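PDB 2W40: glycerol kinase, putative from Plasmodium falciparum, which probably phosphorylates glycerol with ATP to give sn-glycerol 3-phosphate, the entry step of glycerol degradation. Local coordinates for residues C[170-175]-C[179-184]; C[241-246]-C[454-459]. All coordinates share one frame; numbering follows the deposited sequence.

Contact 1: residues C[170-175]-C[179-184]; sequences WLIFNL and NCYTDV
The carbonyl oxygen of Asn-179 lies against Phe-173 on the helix, closest to Phe-173 CA at 3.2 Å in a CA-H...O contact whose angle at the hydrogen is 132°. CB and CD1 of the same phenylalanine also come close to this oxygen. The ring swings past it because CG stands anti to the backbone N (chi1 178°), and its CD1 then reaches Cys-180 SG at 3.8 Å. This is a Cys sulfur-aromatic contact made at the edge, with the sulfur close to the ring plane. One residue earlier in the helix, Ile-172 brings CG2 to 4.2 Å from Asn-179 CB, the two side chains crossing nearly at right angles; the same methyl meets the edge of the Tyr-181 ring, 4.3 Å from CD2.

The two segments form a helix-turn-strand unit of the FGGY N-terminal domain: helix 167-176 ends, the chain turns, and strand 181-183 runs parallel to strand 218-220. Thr-176 OG1 ties the turn together, hydrogen-bonded to both Ile-172 O and Asn-179 N, while Thr-169 OG1 is hydrogen-bonded to Tyr-181 O farther along. In the next shell the Asn-179 amide is anchored through ND2 to Phe-226 O, Trp-91 stacks edge-to-face with Phe-173, and Lys-220 makes a cation-pi contact with the Tyr-181 ring.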
ATOM      1  N   TRP C 170      31.474   8.579 -18.238  1.00  6.42           N
ATOM      2  CA  TRP C 170      31.972   9.034 -16.955  1.00  6.18           C
ATOM      3  C   TRP C 170      33.138   8.059 -16.472  1.00  6.70           C
ATOM      4  O   TRP C 170      34.219   8.505 -16.037  1.00  7.51           O
ATOM      5  CB  TRP C 170      30.818   9.108 -15.977  1.00  7.36           C
ATOM      6  CG  TRP C 170      31.141   9.463 -14.564  1.00  6.35           C
ATOM      7  CD1 TRP C 170      30.929   8.673 -13.456  1.00  7.89           C
ATOM      8  CD2 TRP C 170      31.773  10.674 -14.074  1.00  7.47           C
ATOM      9  NE1 TRP C 170      31.350   9.336 -12.302  1.00  7.92           N
ATOM     10  CE2 TRP C 170      31.900  10.540 -12.646  1.00  6.90           C
ATOM     11  CE3 TRP C 170      32.264  11.824 -14.710  1.00  6.19           C
ATOM     12  CZ2 TRP C 170      32.431  11.552 -11.832  1.00  9.09           C
ATOM     13  CZ3 TRP C 170      32.796  12.825 -13.925  1.00  7.24           C
ATOM     14  CH2 TRP C 170      32.881  12.700 -12.486  1.00 10.66           C
ATOM     15  N   LEU C 171      32.870   6.784 -16.495  1.00  8.24           N
ATOM     16  CA  LEU C 171      33.856   5.816 -16.038  1.00  8.00           C
ATOM     17  C   LEU C 171      35.124   5.885 -16.874  1.00  7.56           C
ATOM     18  O   LEU C 171      36.224   5.878 -16.358  1.00  9.04           O
ATOM     19  CB  LEU C 171      33.222   4.415 -16.041  1.00  6.87           C
ATOM     20  CG  LEU C 171      32.499   3.922 -14.829  1.00 12.25           C
ATOM     21  CD1 LEU C 171      31.640   4.944 -14.102  1.00 12.67           C
ATOM     22  CD2 LEU C 171      31.851   2.538 -15.018  1.00 13.90           C
ATOM     23  N   ILE C 172      34.994   5.928 -18.190  1.00  7.06           N
ATOM     24  CA  ILE C 172      36.154   5.922 -19.077  1.00  6.79           C
ATOM     25  C   ILE C 172      36.942   7.233 -18.899  1.00  6.83           C
ATOM     26  O   ILE C 172      38.179   7.217 -18.767  1.00  7.41           O
ATOM     27  CB  ILE C 172      35.692   5.734 -20.585  1.00  7.06           C
ATOM     28  CG1 ILE C 172      35.076   4.293 -20.824  1.00  8.81           C
ATOM     29  CG2 ILE C 172      36.856   6.118 -21.534  1.00  6.98           C
ATOM     30  CD1 ILE C 172      34.384   4.211 -22.237  1.00 10.27           C
ATOM     31  N   PHE C 173      36.230   8.350 -18.766  1.00  7.74           N
ATOM     32  CA  PHE C 173      36.877   9.649 -18.546  1.00  7.51           C
ATOM     33  C   PHE C 173      37.723   9.611 -17.289  1.00  7.85           C
ATOM     34  O   PHE C 173      38.889  10.048 -17.311  1.00 10.48           O
ATOM     35  CB  PHE C 173      35.794  10.699 -18.455  1.00  8.47           C
ATOM     36  CG  PHE C 173      36.281  12.061 -18.185  1.00  7.70           C
ATOM     37  CD1 PHE C 173      36.532  12.907 -19.263  1.00  8.32           C
ATOM     38  CD2 PHE C 173      36.595  12.442 -16.870  1.00  8.40           C
ATOM     39  CE1 PHE C 173      37.041  14.192 -19.011  1.00  8.09           C
ATOM     40  CE2 PHE C 173      37.047  13.794 -16.619  1.00  9.76           C
ATOM     41  CZ  PHE C 173      37.250  14.629 -17.689  1.00  9.50           C
ATOM     42  N   ASN C 174      37.200   9.079 -16.205  1.00  9.36           N
ATOM     43  CA  ASN C 174      37.973   9.043 -14.996  1.00  8.62           C
ATOM     44  C   ASN C 174      39.109   8.055 -15.052  1.00  9.12           C
ATOM     45  O   ASN C 174      40.207   8.341 -14.652  1.00  9.27           O
ATOM     46  CB  ASN C 174      37.071   8.789 -13.801  1.00  9.16           C
ATOM     47  CG  ASN C 174      36.238   9.971 -13.436  1.00  8.82           C
ATOM     48  OD1 ASN C 174      35.033  10.033 -13.681  1.00 15.42           O
ATOM     49  ND2 ASN C 174      36.830  10.880 -12.770  1.00 15.23           N
ATOM     50  N   LEU C 175      38.842   6.859 -15.539  1.00  8.96           N
ATOM     51  CA  LEU C 175      39.919   5.799 -15.597  1.00  8.80           C
ATOM     52  C   LEU C 175      41.125   6.174 -16.462  1.00  6.98           C
ATOM     53  O   LEU C 175      42.275   5.884 -16.121  1.00 10.18           O
ATOM     54  CB  LEU C 175      39.371   4.459 -16.050  1.00  8.90           C
ATOM     55  CG  LEU C 175      38.512   3.723 -15.022  1.00 10.28           C
ATOM     56  CD1 LEU C 175      37.701   2.631 -15.749  1.00 11.29           C
ATOM     57  CD2 LEU C 175      39.452   3.168 -13.870  1.00 10.46           C
ATOM     58  N   ASN C 179      39.763  10.788 -21.491  1.00  8.02           N
ATOM     59  CA  ASN C 179      39.168  10.400 -22.777  1.00  8.55           C
ATOM     60  C   ASN C 179      37.648  10.570 -22.710  1.00  8.17           C
ATOM     61  O   ASN C 179      37.041  10.272 -21.708  1.00  8.66           O
ATOM     62  CB  ASN C 179      39.472   8.947 -23.169  1.00  7.26           C
ATOM     63  CG  ASN C 179      40.955   8.674 -23.386  1.00  7.84           C
ATOM     64  OD1 ASN C 179      41.774   9.575 -23.426  1.00 10.75           O
ATOM     65  ND2 ASN C 179      41.259   7.389 -23.635  1.00  9.08           N
ATOM     66  N   CYS C 180      37.048  11.006 -23.811  1.00  8.95           N
ATOM     67  CA  CYS C 180      35.632  11.270 -23.897  1.00  9.02           C
ATOM     68  C   CYS C 180      35.067  10.434 -25.056  1.00  8.44           C
ATOM     69  O   CYS C 180      35.117  10.802 -26.286  1.00 10.17           O
ATOM     70  CB  CYS C 180      35.398  12.765 -24.197  1.00  8.83           C
ATOM     71  SG  CYS C 180      35.786  13.886 -22.806  1.00 12.41           S
ATOM     72  N   TYR C 181      34.493   9.304 -24.631  1.00  7.60           N
ATOM     73  CA  TYR C 181      33.945   8.356 -25.541  1.00  6.52           C
ATOM     74  C   TYR C 181      32.622   7.840 -25.057  1.00  7.15           C
ATOM     75  O   TYR C 181      32.364   7.733 -23.889  1.00  7.89           O
ATOM     76  CB  TYR C 181      34.859   7.109 -25.696  1.00  7.44           C
ATOM     77  CG  TYR C 181      36.177   7.347 -26.344  1.00  8.92           C
ATOM     78  CD1 TYR C 181      36.258   7.890 -27.575  1.00 11.13           C
ATOM     79  CD2 TYR C 181      37.332   6.860 -25.778  1.00  8.32           C
ATOM     80  CE1 TYR C 181      37.464   8.041 -28.230  1.00  9.71           C
ATOM     81  CE2 TYR C 181      38.560   7.005 -26.415  1.00  9.67           C
ATOM     82  CZ  TYR C 181      38.615   7.604 -27.650  1.00  9.52           C
ATOM     83  OH  TYR C 181      39.805   7.718 -28.319  1.00 14.14           O
ATOM     84  N   THR C 182      31.838   7.420 -26.025  1.00  7.50           N
ATOM     85  CA  THR C 182      30.690   6.570 -25.787  1.00  7.43           C
ATOM     86  C   THR C 182      30.684   5.477 -26.861  1.00  7.89           C
ATOM     87  O   THR C 182      31.591   5.375 -27.665  1.00  9.87           O
ATOM     88  CB  THR C 182      29.311   7.341 -25.773  1.00  7.27           C
ATOM     89  OG1 THR C 182      28.297   6.501 -25.181  1.00  8.03           O
ATOM     90  CG2 THR C 182      28.927   7.899 -27.151  1.00  8.66           C
ATOM     91  N   ASP C 183      29.694   4.639 -26.747  1.00  8.77           N
ATOM     92  CA  ASP C 183      29.465   3.566 -27.733  1.00  7.49           C
ATOM     93  C   ASP C 183      28.091   3.692 -28.331  1.00  7.46           C
ATOM     94  O   ASP C 183      27.197   4.388 -27.801  1.00  8.33           O
ATOM     95  CB  ASP C 183      29.675   2.203 -27.126  1.00  8.22           C
ATOM     96  CG  ASP C 183      28.541   1.826 -26.234  1.00  7.60           C
ATOM     97  OD1 ASP C 183      28.592   2.165 -25.030  1.00 11.92           O
ATOM     98  OD2 ASP C 183      27.536   1.273 -26.733  1.00 10.89           O
ATOM     99  N   VAL C 184      27.917   3.106 -29.510  1.00  7.14           N
ATOM    100  CA  VAL C 184      26.655   3.254 -30.239  1.00  8.83           C
ATOM    101  C   VAL C 184      25.387   2.826 -29.468  1.00  7.88           C
ATOM    102  O   VAL C 184      24.302   3.402 -29.648  1.00  9.94           O
ATOM    103  CB  VAL C 184      26.677   2.423 -31.546  1.00 11.87           C
ATOM    104  CG1 VAL C 184      27.615   2.955 -32.624  1.00 14.67           C
ATOM    105  CG2 VAL C 184      26.977   0.969 -31.264  1.00 10.85           C
TER

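Contact 2: residues C[241-246]-C[454-459]; sequences PITGCI and LEVKIW. With EDO (1,2-ethanediol), chain B.
Glu-455, whose methylenes lie against Thr-243, offers its OE1 to two small polyols: one hydrogen bond with a glycerol, and a weak one from O2 of a 1,2-ethanediol, 3.3 Å from Glu-455 OE1. Both molecules probably came from the crystallisation liquor. The carboxylate gets there through a bend at chi2 (69°), which folds the acid end back from the strand and leaves the aliphatic part of the chain to do the packing. There Glu-455 CB sits 3.3 Å from Thr-243 O, and Glu-455 CG comes to 3.6 Å from Thr-243 CB. The methyl of Thr-243 takes a different neighbour, meeting Val-456 CG1 at 3.7 Å, with those two side chains crossing at about a right angle. Cys-78 of the adjoining strand touches both Thr-243 and Val-456, continuing this apolar patch across the sheet.

The threonine is fixed in rotation by its hydroxyl: OG1, set between the backbone N and the carbonyl carbon (chi1 61°), is hydrogen-bonded to Ala-452 O of the last helical turn. A side chain from the strand is thus attached directly to the end of the helix. Just beyond, Lys-457 N hydrogen-bonds to Leu-454 O at 3.1 Å and Ile-458 N to Gly-453 O, with Lys-457 at positive phi as the C-prime residue. This Schellman motif ends helix 443-455, from the C-terminal half of the chain, where it packs on strand 241-247 in the sheet of the N-terminal half, consistent with the two-domain sugar kinase/Hsp70/actin fold.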
ATOM      1  N   PRO C 241      44.360  -1.778 -21.037  1.00  8.04           N
ATOM      2  CA  PRO C 241      43.447  -1.122 -22.005  1.00  9.44           C
ATOM      3  C   PRO C 241      41.958  -1.439 -21.734  1.00  8.71           C
ATOM      4  O   PRO C 241      41.615  -2.523 -21.279  1.00 10.83           O
ATOM      5  CB  PRO C 241      43.850  -1.754 -23.313  1.00 10.69           C
ATOM      6  CG  PRO C 241      44.194  -3.167 -22.918  1.00 11.20           C
ATOM      7  CD  PRO C 241      44.815  -3.095 -21.575  1.00  9.10           C
ATOM      8  N   ILE C 242      41.113  -0.459 -22.019  1.00  9.09           N
ATOM      9  CA  ILE C 242      39.681  -0.570 -21.943  1.00  7.82           C
ATOM     10  C   ILE C 242      39.286  -0.829 -23.404  1.00  7.73           C
ATOM     11  O   ILE C 242      39.506   0.021 -24.303  1.00  9.14           O
ATOM     12  CB  ILE C 242      39.010   0.741 -21.427  1.00  7.81           C
ATOM     13  CG1 ILE C 242      39.478   1.028 -19.994  1.00  9.48           C
ATOM     14  CG2 ILE C 242      37.478   0.602 -21.510  1.00 10.27           C
ATOM     15  CD1 ILE C 242      39.134   2.487 -19.488  1.00  9.54           C
ATOM     16  N   THR C 243      38.746  -2.014 -23.634  1.00  8.03           N
ATOM     17  CA  THR C 243      38.574  -2.500 -25.001  1.00  8.14           C
ATOM     18  C   THR C 243      37.155  -2.920 -25.381  1.00  8.86           C
ATOM     19  O   THR C 243      36.879  -3.326 -26.531  1.00  8.66           O
ATOM     20  CB  THR C 243      39.530  -3.683 -25.256  1.00  8.46           C
ATOM     21  OG1 THR C 243      39.215  -4.753 -24.344  1.00 11.70           O
ATOM     22  CG2 THR C 243      40.962  -3.251 -25.027  1.00 11.34           C
ATOM     23  N   GLY C 244      36.220  -2.838 -24.436  1.00  8.99           N
ATOM     24  CA  GLY C 244      34.843  -3.027 -24.771  1.00  7.99           C
ATOM     25  C   GLY C 244      33.952  -2.166 -23.940  1.00  7.22           C
ATOM     26  O   GLY C 244      34.242  -1.900 -22.808  1.00  7.88           O
ATOM     27  N   CYS C 245      32.873  -1.685 -24.548  1.00  7.21           N
ATOM     28  CA  CYS C 245      31.900  -0.847 -23.896  1.00  7.44           C
ATOM     29  C   CYS C 245      30.568  -0.955 -24.513  1.00  8.08           C
ATOM     30  O   CYS C 245      30.446  -0.870 -25.720  1.00  7.79           O
ATOM     31  CB  CYS C 245      32.361   0.566 -24.039  1.00 10.03           C
ATOM     32  SG  CYS C 245      31.409   1.836 -23.074  1.00 11.19           S
ATOM     33  N   ILE C 246      29.553  -1.155 -23.699  1.00  8.43           N
ATOM     34  CA  ILE C 246      28.174  -1.409 -24.180  1.00  6.78           C
ATOM     35  C   ILE C 246      27.184  -1.089 -23.039  1.00  7.42           C
ATOM     36  O   ILE C 246      27.529  -1.305 -21.866  1.00  7.80           O
ATOM     37  CB  ILE C 246      28.045  -2.880 -24.698  1.00  6.60           C
ATOM     38  CG1 ILE C 246      26.734  -3.106 -25.376  1.00  7.86           C
ATOM     39  CG2 ILE C 246      28.320  -3.865 -23.502  1.00  7.20           C
ATOM     40  CD1 ILE C 246      26.696  -4.327 -26.357  1.00  7.88           C
ATOM     41  N   LEU C 454      37.335 -10.136 -27.169  1.00 10.36           N
ATOM     42  CA  LEU C 454      37.336 -10.216 -28.643  1.00 10.72           C
ATOM     43  C   LEU C 454      38.212  -9.110 -29.230  1.00 11.67           C
ATOM     44  O   LEU C 454      38.997  -9.359 -30.142  1.00 12.33           O
ATOM     45  CB  LEU C 454      35.966 -10.137 -29.187  1.00 11.66           C
ATOM     46  CG  LEU C 454      35.139 -11.460 -29.116  1.00 12.36           C
ATOM     47  CD1 LEU C 454      33.653 -11.191 -29.499  1.00 15.92           C
ATOM     48  CD2 LEU C 454      35.720 -12.699 -29.892  1.00 14.54           C
ATOM     49  N   GLU C 455      38.178  -7.930 -28.597  1.00 10.93           N
ATOM     50  CA  GLU C 455      38.911  -6.764 -29.114  1.00 10.98           C
ATOM     51  C   GLU C 455      40.444  -7.015 -29.017  1.00 11.09           C
ATOM     52  O   GLU C 455      41.228  -6.569 -29.922  1.00 13.60           O
ATOM     53  CB  GLU C 455      38.505  -5.483 -28.390  1.00  9.94           C
ATOM     54  CG  GLU C 455      39.355  -4.306 -28.833  1.00  9.61           C
ATOM     55  CD  GLU C 455      39.221  -3.762 -30.231  1.00 12.59           C
ATOM     56  OE1 GLU C 455      38.320  -4.237 -31.015  1.00 14.37           O
ATOM     57  OE2 GLU C 455      39.974  -2.743 -30.562  1.00 14.87           O
ATOM     58  N   VAL C 456      40.906  -7.724 -27.991  1.00 12.02           N
ATOM     59  CA  VAL C 456      42.330  -8.038 -27.864  1.00 12.21           C
ATOM     60  C   VAL C 456      42.721  -9.489 -28.290  1.00 13.42           C
ATOM     61  O   VAL C 456      43.847  -9.948 -28.000  1.00 16.90           O
ATOM     62  CB  VAL C 456      42.870  -7.722 -26.456  1.00 11.65           C
ATOM     63  CG1 VAL C 456      42.811  -6.209 -26.132  1.00 16.45           C
ATOM     64  CG2 VAL C 456      42.158  -8.523 -25.362  1.00 13.79           C
ATOM     65  N   LYS C 457      41.809 -10.146 -29.001  1.00 14.18           N
ATOM     66  CA  LYS C 457      42.008 -11.448 -29.631  1.00 15.64           C
ATOM     67  C   LYS C 457      42.290 -12.580 -28.638  1.00 13.59           C
ATOM     68  O   LYS C 457      43.112 -13.508 -28.913  1.00 13.29           O
ATOM     69  CB  LYS C 457      43.177 -11.392 -30.598  1.00 18.21           C
ATOM     70  CG  LYS C 457      43.305 -10.147 -31.516  1.00 23.03           C
ATOM     71  CD  LYS C 457      42.201 -10.071 -32.387  1.00 22.24           C
ATOM     72  CE  LYS C 457      42.482  -9.034 -33.569  1.00 25.50           C
ATOM     73  NZ  LYS C 457      41.168  -8.700 -34.168  1.00 28.26           N
ATOM     74  N   ILE C 458      41.594 -12.559 -27.491  1.00 12.67           N
ATOM     75  CA  ILE C 458      41.669 -13.688 -26.501  1.00 15.21           C
ATOM     76  C   ILE C 458      41.186 -14.965 -27.160  1.00 16.39           C
ATOM     77  O   ILE C 458      41.769 -16.030 -26.958  1.00 15.15           O
ATOM     78  CB  ILE C 458      40.868 -13.436 -25.208  1.00 11.94           C
ATOM     79  CG1 ILE C 458      41.473 -12.241 -24.498  1.00 16.39           C
ATOM     80  CG2 ILE C 458      40.826 -14.704 -24.385  1.00 12.56           C
ATOM     81  CD1 ILE C 458      40.981 -11.895 -23.090  1.00 19.29           C
ATOM     82  N   TRP C 459      40.109 -14.842 -27.938  1.00 16.52           N
ATOM     83  CA  TRP C 459      39.559 -15.913 -28.748  1.00 20.18           C
ATOM     84  C   TRP C 459      39.592 -15.315 -30.143  1.00 23.73           C
ATOM     85  O   TRP C 459      39.494 -14.055 -30.334  1.00 26.14           O
ATOM     86  CB  TRP C 459      38.106 -16.181 -28.323  1.00 16.52           C
ATOM     87  CG  TRP C 459      37.905 -16.187 -26.836  1.00 15.44           C
ATOM     88  CD1 TRP C 459      38.177 -17.195 -25.958  1.00 16.12           C
ATOM     89  CD2 TRP C 459      37.291 -15.132 -26.016  1.00 11.83           C
ATOM     90  NE1 TRP C 459      37.853 -16.826 -24.686  1.00 15.36           N
ATOM     91  CE2 TRP C 459      37.334 -15.555 -24.691  1.00 14.52           C
ATOM     92  CE3 TRP C 459      36.819 -13.846 -26.288  1.00 13.93           C
ATOM     93  CZ2 TRP C 459      36.873 -14.776 -23.623  1.00 13.64           C
ATOM     94  CZ3 TRP C 459      36.342 -13.085 -25.235  1.00 13.65           C
ATOM     95  CH2 TRP C 459      36.382 -13.522 -23.927  1.00 12.39           C
TER
HETATM   96  C1  EDO B1507      35.501  -8.681 -32.324  1.00 37.14           C
HETATM   97  O1  EDO B1507      35.266  -9.510 -33.468  1.00 40.80           O
HETATM   98  C2  EDO B1507      35.738  -7.283 -32.766  1.00 33.26           C
HETATM   99  O2  EDO B1507      37.125  -6.948 -32.546  1.00 32.92           O

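Overall arrangement
Contact 1 closes before contact 2 opens along the chain, and their centres lie 15 Å apart on the same side of the chain's centre. Strand 241-247, an inner strand of the mixed six-stranded sheet, joins them. One of its faces carries helix 167-176 of contact 1: Ile-172 CD1 lies 3.9 Å from Cys-245 SG, and Leu-175 packs on Ile-242. The opposite face, through Thr-243, receives the end of helix 443-455. Contact 1 is therefore local packing within the N-terminal domain, whereas contact 2 brings back a chain segment more than 200 residues later, so that the sheet is covered from both sides.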